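Local coordinates for protein endoglycosidase (Bacteroides thetaiotaomicron, PDB 6Q64) that probably hydrolyses O-glycosidic bonds of complex N-glycans as a family 18 endoglycosidase, at residues W133-L142 and F162-I173; T292-R302 and E309-D320. The protein carries 1 engineered substitution. All blocks are in the same frame, centred on the assembly; numbering follows the deposited sequence.

Interaction 1: residues W133-L142 and F162-I173; sequences WIIQDLGDQL and FIEGVKAYANAI
The hydroxyl of Tyr169 lies between two groups of the 133-142 segment. It donates to the backbone carbonyl of Asp140, OH to O 2.5 Å, a very short bond that meets the phenol at its edge, in the plane of the ring. It also accepts a weak bond from the indole of Trp133, NE1 to OH 3.3 Å, bent to 153° at the hydrogen. These two partners fix how far the phenol reaches beneath the loop. The faces of the Tyr169 ring are occupied as well: the peptide carbonyl of Leu138 lies over the centre of one, its O 3.0 Å from CE2, while CD1 of Ile173 sits off-centre over the other.

Flanking the ring, Leu138 directs its CD1 branch into the helix, 3.6 Å from Gly165 O, and its CD2 over one face of the Phe162 ring. With CG anti to the backbone N (chi1 165°), the leucine can lie alongside Tyr169 CB. Toward the other end, Leu142 sends CD1 to Ala172 CB and to Ile173 CG1, the latter 3.6 Å away, and crosses Ile173 at about a right angle.

This is the beta-alpha unit of a TIM barrel: strand 128-135 runs out into a loop that folds back over helix 162-179, the helix that leads on to the neighbouring parallel strand 184-189.

Within the loop, Gln141 CB packs over the centre of one face of the Trp133 indole, and a weak bond from Asp137 N to Asp140 OD2 braces the turn. In the next shell, Trp133 meets Phe185 of strand 184-189 edge-to-face. Trp153 of helix 149-155 meets Tyr169 edge-to-face and touches Leu138, Leu142 and Ala172, and Thr198 binds both Leu138 N and the Asp137 carboxylate.

Interaction 2: residues T292-R302 and E309-D320; sequences TGGITYYTSVR and EGNQILDYATLD
Tyr298 reaches from the irregular 292-302 loop along the side of helix 311-317. Its CB rests 3.3 Å from Asn311 OD1, and with CG anti to the backbone N (chi1 -168°) the ring passes beneath Gln312, whose CA makes a CH-pi contact 3.8 Å from the ring centroid. Farther out, CE2 meets Asp315 CB and CE1 meets Tyr316 CE1. At the tip, OH donates to Asp315 OD2 (2.5 Å) on its anti side. The backbone of the same tyrosine is held too: Asn311 ND2, which also binds Asn306, reaches Tyr298 O at 3.0 Å from above the carbonyl plane.

The other carboxylate oxygen of Asp315 takes the Ser300 hydroxyl, OG to OD1 2.6 Å, from above the carboxylate plane. That OG in turn accepts from Arg302 N, forming an ST turn. Arg302, extended from CG to NE, then grips Thr318 side-on just past the helix end: NE binds OG1, and NH2 meets Thr318 O at 2.6 Å in the guanidinium plane. NH2 also forms a salt bridge to Asp320 OD2, through a weak hydrogen bond; the other oxygen of Asp320 pairs with Arg326.

At the opposite end, Gly293 and Gly310 bring their CA atoms to 4.0 Å. Thr261 of helix 261-268 also binds Asp315 OD2, so this buried carboxylate gathers three hydroxyl partners, which would probably stabilise its negative charge.

In the fold
The two contacts sit on opposite sides of the chain's centre, their centres about 37 Å apart and their nearest atoms about 19 Å apart, and share no element of the barrel. Both are mostly buried, though interaction 2 has several exposed residues at its margins. Interaction 1 joins the end of strand 128-135 and the loop after it to helix 162-179, and its chemistry is chiefly aliphatic and aromatic packing around one phenol. Interaction 2 sets an irregular loop against a short helix that precedes strand 329-333, buries more surface, and relies on carboxylate, hydroxyl and guanidinium bonds. In each, a tyrosine hydroxyl makes a short bond, to a backbone carbonyl in one and to a carboxylate in the other.

Interaction 1: residues W133-L142 and F162-I173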
loop_
_atom_site.group_PDB
_atom_site.type_symbol
_atom_site.label_atom_id
_atom_site.label_comp_id
_atom_site.label_asym_id
_atom_site.label_seq_id
_atom_site.Cartn_x
_atom_site.Cartn_y
_atom_site.Cartn_z
ATOM N N TRP A 133 8.148 2.903 -4.692
ATOM C CA TRP A 133 9.550 3.384 -4.599
ATOM C C TRP A 133 9.524 4.860 -4.220
ATOM O O TRP A 133 8.508 5.505 -4.486
ATOM C CB TRP A 133 10.335 3.151 -5.890
ATOM C CG TRP A 133 9.979 3.989 -7.083
ATOM C CD1 TRP A 133 10.192 5.327 -7.226
ATOM C CD2 TRP A 133 9.485 3.534 -8.360
ATOM N NE1 TRP A 133 9.829 5.742 -8.479
ATOM C CE2 TRP A 133 9.381 4.665 -9.198
ATOM C CE3 TRP A 133 9.075 2.296 -8.876
ATOM C CZ2 TRP A 133 8.902 4.590 -10.509
ATOM C CZ3 TRP A 133 8.609 2.219 -10.174
ATOM C CH2 TRP A 133 8.528 3.352 -10.983
ATOM N N ILE A 134 10.611 5.321 -3.605
ATOM C CA ILE A 134 10.749 6.669 -2.991
ATOM C C ILE A 134 10.693 7.701 -4.110
ATOM O O ILE A 134 11.350 7.508 -5.138
ATOM C CB ILE A 134 12.038 6.820 -2.164
ATOM C CG1 ILE A 134 11.909 6.147 -0.795
ATOM C CG2 ILE A 134 12.421 8.293 -2.030
ATOM C CD1 ILE A 134 13.239 5.951 -0.087
ATOM N N ILE A 135 9.918 8.763 -3.903
ATOM C CA ILE A 135 9.952 9.925 -4.826
ATOM C C ILE A 135 10.610 11.101 -4.103
ATOM O O ILE A 135 10.172 11.485 -2.950
ATOM C CB ILE A 135 8.584 10.138 -5.479
ATOM C CG1 ILE A 135 8.425 9.006 -6.495
ATOM C CG2 ILE A 135 8.472 11.506 -6.125
ATOM C CD1 ILE A 135 7.075 8.879 -7.103
ATOM N N GLN A 136 11.739 11.474 -4.720
ATOM C CA GLN A 136 12.797 12.399 -4.253
ATOM C C GLN A 136 13.123 13.291 -5.445
ATOM O O GLN A 136 12.706 14.459 -5.403
ATOM C CB GLN A 136 14.017 11.622 -3.750
ATOM C CG GLN A 136 15.312 12.428 -3.714
ATOM C CD GLN A 136 16.246 12.009 -2.599
ATOM O OE1 GLN A 136 15.834 11.786 -1.458
ATOM N NE2 GLN A 136 17.525 11.905 -2.921
ATOM N N ASP A 137 13.767 12.750 -6.484
ATOM C CA ASP A 137 14.191 13.571 -7.656
ATOM C C ASP A 137 13.299 13.257 -8.857
ATOM O O ASP A 137 12.688 12.172 -8.862
ATOM C CB ASP A 137 15.688 13.416 -7.936
ATOM C CG ASP A 137 16.530 13.910 -6.771
ATOM O OD1 ASP A 137 16.399 15.097 -6.400
ATOM O OD2 ASP A 137 17.269 13.096 -6.203
ATOM N N LEU A 138 13.208 14.204 -9.796
ATOM C CA LEU A 138 12.349 14.114 -11.003
ATOM C C LEU A 138 12.589 12.762 -11.672
ATOM O O LEU A 138 11.657 11.949 -11.716
ATOM C CB LEU A 138 12.668 15.264 -11.959
ATOM C CG LEU A 138 12.140 15.115 -13.387
ATOM C CD1 LEU A 138 10.675 14.719 -13.421
ATOM C CD2 LEU A 138 12.345 16.396 -14.177
ATOM N N GLY A 139 13.792 12.530 -12.173
ATOM C CA GLY A 139 14.183 11.198 -12.661
ATOM C C GLY A 139 14.520 10.298 -11.492
ATOM O O GLY A 139 15.515 10.605 -10.792
ATOM N N ASP A 140 13.724 9.259 -11.257
ATOM C CA ASP A 140 13.999 8.319 -10.145
ATOM C C ASP A 140 13.524 6.933 -10.570
ATOM O O ASP A 140 12.304 6.769 -10.696
ATOM C CB ASP A 140 13.372 8.794 -8.831
ATOM C CG ASP A 140 14.361 9.415 -7.841
ATOM O OD1 ASP A 140 15.471 9.795 -8.245
ATOM O OD2 ASP A 140 14.006 9.529 -6.659
ATOM N N GLN A 141 14.467 6.017 -10.836
ATOM C CA GLN A 141 14.203 4.573 -11.086
ATOM C C GLN A 141 13.631 4.358 -12.488
ATOM O O GLN A 141 13.307 3.211 -12.784
ATOM C CB GLN A 141 13.191 3.965 -10.100
ATOM C CG GLN A 141 13.572 4.103 -8.630
ATOM C CD GLN A 141 14.681 3.154 -8.255
ATOM O OE1 GLN A 141 14.443 1.982 -7.970
ATOM N NE2 GLN A 141 15.910 3.648 -8.272
ATOM N N LEU A 142 13.453 5.397 -13.303
ATOM C CA LEU A 142 13.060 5.210 -14.725
ATOM C C LEU A 142 14.105 5.886 -15.600
ATOM O O LEU A 142 13.875 6.010 -16.824
ATOM C CB LEU A 142 11.668 5.786 -14.994
ATOM C CG LEU A 142 10.476 5.053 -14.375
ATOM C CD1 LEU A 142 9.172 5.675 -14.863
ATOM C CD2 LEU A 142 10.485 3.561 -14.692
ATOM N N PHE A 162 10.623 22.120 -17.474
ATOM C CA PHE A 162 10.727 21.208 -16.300
ATOM C C PHE A 162 9.429 20.418 -16.115
ATOM O O PHE A 162 9.516 19.257 -15.787
ATOM C CB PHE A 162 11.010 21.983 -15.010
ATOM C CG PHE A 162 11.197 21.138 -13.775
ATOM C CD1 PHE A 162 10.133 20.449 -13.199
ATOM C CD2 PHE A 162 12.442 21.052 -13.166
ATOM C CE1 PHE A 162 10.321 19.688 -12.052
ATOM C CE2 PHE A 162 12.627 20.275 -12.028
ATOM C CZ PHE A 162 11.567 19.594 -11.471
ATOM N N ILE A 163 8.271 21.060 -16.270
ATOM C CA ILE A 163 6.923 20.504 -15.945
ATOM C C ILE A 163 6.493 19.522 -17.043
ATOM O O ILE A 163 5.782 18.552 -16.695
ATOM C CB ILE A 163 5.893 21.642 -15.743
ATOM C CG1 ILE A 163 6.098 22.339 -14.395
ATOM C CG2 ILE A 163 4.449 21.185 -15.929
ATOM C CD1 ILE A 163 5.240 21.846 -13.295
ATOM N N GLU A 164 6.859 19.735 -18.314
ATOM C CA GLU A 164 6.501 18.738 -19.367
ATOM C C GLU A 164 7.222 17.413 -19.046
ATOM O O GLU A 164 6.714 16.338 -19.456
ATOM C CB GLU A 164 6.794 19.251 -20.782
ATOM C CG GLU A 164 5.785 20.272 -21.296
ATOM C CD GLU A 164 4.334 20.019 -20.928
ATOM O OE1 GLU A 164 3.696 19.164 -21.564
ATOM O OE2 GLU A 164 3.855 20.666 -19.983
ATOM N N GLY A 165 8.357 17.507 -18.329
ATOM C CA GLY A 165 9.213 16.391 -17.882
ATOM C C GLY A 165 8.643 15.681 -16.663
ATOM O O GLY A 165 8.812 14.449 -16.536
ATOM N N VAL A 166 7.982 16.414 -15.773
ATOM C CA VAL A 166 7.204 15.802 -14.662
ATOM C C VAL A 166 6.007 15.112 -15.310
ATOM O O VAL A 166 5.827 13.911 -15.057
ATOM C CB VAL A 166 6.812 16.825 -13.582
ATOM C CG1 VAL A 166 6.048 16.198 -12.443
ATOM C CG2 VAL A 166 8.035 17.505 -13.003
ATOM N N LYS A 167 5.269 15.817 -16.169
ATOM C CA LYS A 167 4.147 15.232 -16.959
ATOM C C LYS A 167 4.626 13.956 -17.680
ATOM O O LYS A 167 3.848 12.964 -17.737
ATOM C CB LYS A 167 3.585 16.267 -17.944
ATOM C CG LYS A 167 2.297 16.963 -17.509
ATOM C CD LYS A 167 2.119 18.350 -18.108
ATOM C CE LYS A 167 0.682 18.721 -18.414
ATOM N NZ LYS A 167 0.629 19.531 -19.655
ATOM N N ALA A 168 5.854 13.983 -18.211
ATOM C CA ALA A 168 6.489 12.862 -18.942
ATOM C C ALA A 168 6.875 11.727 -17.974
ATOM O O ALA A 168 6.436 10.596 -18.225
ATOM C CB ALA A 168 7.678 13.380 -19.701
ATOM N N TYR A 169 7.632 12.028 -16.903
ATOM C CA TYR A 169 8.115 11.076 -15.861
ATOM C C TYR A 169 6.964 10.285 -15.248
ATOM O O TYR A 169 7.121 9.111 -14.927
ATOM C CB TYR A 169 8.796 11.801 -14.700
ATOM C CG TYR A 169 9.200 10.890 -13.566
ATOM C CD1 TYR A 169 10.004 9.786 -13.800
ATOM C CD2 TYR A 169 8.814 11.130 -12.257
ATOM C CE1 TYR A 169 10.394 8.936 -12.779
ATOM C CE2 TYR A 169 9.218 10.305 -11.218
ATOM C CZ TYR A 169 9.995 9.189 -11.482
ATOM O OH TYR A 169 10.409 8.340 -10.495
ATOM N N ALA A 170 5.849 10.954 -15.019
ATOM C CA ALA A 170 4.608 10.340 -14.508
ATOM C C ALA A 170 3.987 9.441 -15.577
ATOM O O ALA A 170 3.490 8.367 -15.233
ATOM C CB ALA A 170 3.647 11.420 -14.088
ATOM N N ASN A 171 3.969 9.891 -16.824
ATOM C CA ASN A 171 3.283 9.141 -17.902
ATOM C C ASN A 171 4.020 7.811 -18.099
ATOM O O ASN A 171 3.377 6.847 -18.582
ATOM C CB ASN A 171 3.160 9.953 -19.194
ATOM C CG ASN A 171 1.874 10.750 -19.258
ATOM O OD1 ASN A 171 0.798 10.254 -18.914
ATOM N ND2 ASN A 171 1.985 12.000 -19.666
ATOM N N ALA A 172 5.322 7.796 -17.761
ATOM C CA ALA A 172 6.247 6.648 -17.924
ATOM C C ALA A 172 5.968 5.662 -16.802
ATOM O O ALA A 172 5.966 4.451 -17.046
ATOM C CB ALA A 172 7.687 7.087 -17.885
ATOM N N ILE A 173 5.724 6.182 -15.611
ATOM C CA ILE A 173 5.286 5.329 -14.482
ATOM C C ILE A 173 4.028 4.588 -14.947
ATOM O O ILE A 173 4.063 3.355 -14.930
ATOM C CB ILE A 173 5.092 6.181 -13.226
ATOM C CG1 ILE A 173 6.412 6.866 -12.848
ATOM C CG2 ILE A 173 4.512 5.330 -12.110
ATOM C CD1 ILE A 173 6.512 7.311 -11.401
#

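Interaction 2: residues T292-R302 and E309-D320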
loop_
_atom_site.group_PDB
_atom_site.type_symbol
_atom_site.label_atom_id
_atom_site.label_comp_id
_atom_site.label_asym_id
_atom_site.label_seq_id
_atom_site.Cartn_x
_atom_site.Cartn_y
_atom_site.Cartn_z
ATOM N N THR A 292 6.787 -10.690 17.043
ATOM C CA THR A 292 6.142 -10.138 18.263
ATOM C C THR A 292 4.900 -9.312 17.913
ATOM O O THR A 292 4.215 -8.897 18.867
ATOM C CB THR A 292 7.151 -9.311 19.069
ATOM O OG1 THR A 292 7.853 -8.419 18.201
ATOM C CG2 THR A 292 8.158 -10.172 19.790
ATOM N N GLY A 293 4.595 -9.121 16.629
ATOM C CA GLY A 293 3.488 -8.244 16.183
ATOM C C GLY A 293 3.786 -6.786 16.500
ATOM O O GLY A 293 3.056 -6.171 17.298
ATOM N N GLY A 294 4.906 -6.316 15.963
ATOM C CA GLY A 294 5.562 -5.030 16.254
ATOM C C GLY A 294 6.167 -5.002 17.641
ATOM O O GLY A 294 6.437 -6.076 18.160
ATOM N N ILE A 295 6.299 -3.807 18.219
ATOM C CA ILE A 295 7.138 -3.526 19.416
ATOM C C ILE A 295 6.553 -4.254 20.628
ATOM O O ILE A 295 5.348 -4.570 20.631
ATOM C CB ILE A 295 7.247 -2.007 19.638
ATOM C CG1 ILE A 295 5.885 -1.344 19.877
ATOM C CG2 ILE A 295 7.973 -1.348 18.478
ATOM C CD1 ILE A 295 5.927 -0.239 20.913
ATOM N N THR A 296 7.377 -4.476 21.640
ATOM C CA THR A 296 7.020 -5.347 22.783
ATOM C C THR A 296 6.520 -4.507 23.955
ATOM O O THR A 296 5.913 -5.100 24.875
ATOM C CB THR A 296 8.248 -6.174 23.147
ATOM O OG1 THR A 296 9.214 -5.196 23.510
ATOM C CG2 THR A 296 8.748 -7.005 21.989
ATOM N N TYR A 297 6.790 -3.197 23.891
ATOM C CA TYR A 297 6.550 -2.178 24.944
ATOM C C TYR A 297 5.472 -1.180 24.508
ATOM O O TYR A 297 5.556 -0.020 24.866
ATOM C CB TYR A 297 7.840 -1.412 25.229
ATOM C CG TYR A 297 8.442 -0.706 24.040
ATOM C CD1 TYR A 297 9.196 -1.395 23.109
ATOM C CD2 TYR A 297 8.294 0.657 23.859
ATOM C CE1 TYR A 297 9.776 -0.759 22.022
ATOM C CE2 TYR A 297 8.866 1.310 22.778
ATOM C CZ TYR A 297 9.608 0.601 21.848
ATOM O OH TYR A 297 10.181 1.229 20.777
ATOM N N TYR A 298 4.487 -1.615 23.735
ATOM C CA TYR A 298 3.327 -0.782 23.332
ATOM C C TYR A 298 2.304 -0.795 24.458
ATOM O O TYR A 298 2.256 -1.799 25.219
ATOM C CB TYR A 298 2.655 -1.303 22.066
ATOM C CG TYR A 298 1.650 -0.392 21.406
ATOM C CD1 TYR A 298 2.058 0.613 20.538
ATOM C CD2 TYR A 298 0.285 -0.573 21.590
ATOM C CE1 TYR A 298 1.139 1.430 19.892
ATOM C CE2 TYR A 298 -0.646 0.230 20.951
ATOM C CZ TYR A 298 -0.216 1.240 20.100
ATOM O OH TYR A 298 -1.102 2.022 19.419
ATOM N N THR A 299 1.564 0.318 24.557
ATOM C CA THR A 299 0.391 0.509 25.446
ATOM C C THR A 299 -0.813 0.894 24.596
ATOM O O THR A 299 -0.731 1.926 23.911
ATOM C CB THR A 299 0.633 1.568 26.519
ATOM O OG1 THR A 299 2.020 1.456 26.866
ATOM C CG2 THR A 299 -0.328 1.394 27.678
ATOM N N SER A 300 -1.842 0.044 24.615
ATOM C CA SER A 300 -3.125 0.231 23.896
ATOM C C SER A 300 -4.093 0.941 24.825
ATOM O O SER A 300 -4.005 0.755 26.037
ATOM C CB SER A 300 -3.731 -1.076 23.422
ATOM O OG SER A 300 -4.977 -0.864 22.766
ATOM N N VAL A 301 -5.048 1.614 24.212
ATOM C CA VAL A 301 -6.192 2.310 24.869
ATOM C C VAL A 301 -7.246 1.252 25.236
ATOM O O VAL A 301 -8.287 1.572 25.824
ATOM C CB VAL A 301 -6.687 3.404 23.896
ATOM C CG1 VAL A 301 -7.659 2.841 22.872
ATOM C CG2 VAL A 301 -7.242 4.598 24.626
ATOM N N ARG A 302 -6.993 0.017 24.825
ATOM C CA ARG A 302 -7.820 -1.156 25.194
ATOM C C ARG A 302 -7.028 -1.944 26.223
ATOM O O ARG A 302 -6.028 -2.565 25.900
ATOM C CB ARG A 302 -8.150 -1.958 23.940
ATOM C CG ARG A 302 -8.692 -1.110 22.802
ATOM C CD ARG A 302 -9.525 -1.980 21.920
ATOM N NE ARG A 302 -10.089 -1.345 20.739
ATOM C CZ ARG A 302 -11.380 -1.038 20.575
ATOM N NH1 ARG A 302 -12.267 -1.256 21.525
ATOM N NH2 ARG A 302 -11.790 -0.549 19.425
ATOM N N GLU A 309 0.544 -10.502 23.722
ATOM C CA GLU A 309 1.642 -10.128 22.844
ATOM C C GLU A 309 1.047 -9.607 21.525
ATOM O O GLU A 309 -0.049 -10.083 21.143
ATOM C CB GLU A 309 2.547 -11.359 22.730
ATOM C CG GLU A 309 3.434 -11.417 21.494
ATOM C CD GLU A 309 4.424 -12.580 21.495
ATOM O OE1 GLU A 309 4.003 -13.747 21.299
ATOM O OE2 GLU A 309 5.603 -12.311 21.735
ATOM N N GLY A 310 1.727 -8.684 20.840
ATOM C CA GLY A 310 1.279 -8.157 19.524
ATOM C C GLY A 310 0.264 -7.001 19.622
ATOM O O GLY A 310 -0.521 -6.761 18.630
ATOM N N ASN A 311 0.266 -6.274 20.749
ATOM C CA ASN A 311 -0.797 -5.291 21.076
ATOM C C ASN A 311 -0.674 -4.055 20.158
ATOM O O ASN A 311 -1.715 -3.501 19.865
ATOM C CB ASN A 311 -0.889 -5.033 22.585
ATOM C CG ASN A 311 0.309 -4.315 23.132
ATOM O OD1 ASN A 311 1.356 -4.315 22.498
ATOM N ND2 ASN A 311 0.148 -3.677 24.285
ATOM N N GLN A 312 0.501 -3.719 19.617
ATOM C CA GLN A 312 0.680 -2.680 18.558
ATOM C C GLN A 312 -0.243 -3.031 17.397
ATOM O O GLN A 312 -1.212 -2.306 17.182
ATOM C CB GLN A 312 2.134 -2.508 18.092
ATOM C CG GLN A 312 2.363 -1.400 17.066
ATOM C CD GLN A 312 3.808 -0.976 16.859
ATOM O OE1 GLN A 312 4.670 -1.659 16.288
ATOM N NE2 GLN A 312 4.096 0.233 17.284
ATOM N N ILE A 313 -0.014 -4.117 16.675
ATOM C CA ILE A 313 -0.806 -4.401 15.435
ATOM C C ILE A 313 -2.295 -4.599 15.771
ATOM O O ILE A 313 -3.162 -4.401 14.894
ATOM C CB ILE A 313 -0.242 -5.593 14.646
ATOM C CG1 ILE A 313 -0.867 -5.656 13.247
ATOM C CG2 ILE A 313 -0.422 -6.883 15.431
ATOM C CD1 ILE A 313 -0.047 -6.401 12.217
ATOM N N LEU A 314 -2.640 -4.988 16.985
ATOM C CA LEU A 314 -4.063 -5.318 17.236
ATOM C C LEU A 314 -4.777 -4.026 17.586
ATOM O O LEU A 314 -5.962 -3.905 17.218
ATOM C CB LEU A 314 -4.189 -6.359 18.354
ATOM C CG LEU A 314 -3.492 -7.693 18.095
ATOM C CD1 LEU A 314 -3.624 -8.598 19.299
ATOM C CD2 LEU A 314 -4.059 -8.363 16.867
ATOM N N ASP A 315 -4.073 -3.127 18.290
ATOM C CA ASP A 315 -4.584 -1.777 18.595
ATOM C C ASP A 315 -4.875 -1.097 17.268
ATOM O O ASP A 315 -5.992 -0.560 17.097
ATOM C CB ASP A 315 -3.595 -0.955 19.413
ATOM C CG ASP A 315 -4.196 0.342 19.930
ATOM O OD1 ASP A 315 -5.340 0.292 20.486
ATOM O OD2 ASP A 315 -3.532 1.388 19.729
ATOM N N TYR A 316 -3.914 -1.163 16.348
ATOM C CA TYR A 316 -4.042 -0.495 15.031
ATOM C C TYR A 316 -5.324 -0.993 14.351
ATOM O O TYR A 316 -6.196 -0.238 13.928
ATOM C CB TYR A 316 -2.783 -0.700 14.195
ATOM C CG TYR A 316 -1.566 0.051 14.663
ATOM C CD1 TYR A 316 -1.441 0.545 15.957
ATOM C CD2 TYR A 316 -0.509 0.281 13.803
ATOM C CE1 TYR A 316 -0.303 1.237 16.384
ATOM C CE2 TYR A 316 0.650 0.935 14.216
ATOM C CZ TYR A 316 0.762 1.397 15.515
ATOM O OH TYR A 316 1.893 2.040 15.912
ATOM N N ALA A 317 -5.479 -2.295 14.264
ATOM C CA ALA A 317 -6.583 -2.881 13.478
ATOM C C ALA A 317 -7.920 -2.463 14.080
ATOM O O ALA A 317 -8.882 -2.481 13.319
ATOM C CB ALA A 317 -6.451 -4.387 13.435
ATOM N N THR A 318 -7.981 -2.190 15.385
ATOM C CA THR A 318 -9.261 -1.957 16.095
ATOM C C THR A 318 -9.411 -0.468 16.466
ATOM O O THR A 318 -10.282 -0.191 17.329
ATOM C CB THR A 318 -9.364 -2.788 17.373
ATOM O OG1 THR A 318 -8.283 -2.369 18.190
ATOM C CG2 THR A 318 -9.280 -4.277 17.141
ATOM N N LEU A 319 -8.614 0.415 15.842
ATOM C CA LEU A 319 -8.421 1.833 16.247
ATOM C C LEU A 319 -9.676 2.623 15.911
ATOM O O LEU A 319 -9.911 2.838 14.704
ATOM C CB LEU A 319 -7.245 2.419 15.485
ATOM C CG LEU A 319 -6.819 3.804 15.932
ATOM C CD1 LEU A 319 -6.236 3.765 17.315
ATOM C CD2 LEU A 319 -5.786 4.380 14.992
ATOM N N ASP A 320 -10.473 2.941 16.936
ATOM C CA ASP A 320 -11.642 3.853 16.881
ATOM C C ASP A 320 -11.075 5.250 17.010
ATOM O O ASP A 320 -10.470 5.508 18.020
ATOM C CB ASP A 320 -12.634 3.491 17.986
ATOM C CG ASP A 320 -13.341 2.176 17.681
ATOM O OD1 ASP A 320 -13.370 1.813 16.455
ATOM O OD2 ASP A 320 -13.934 1.570 18.641
#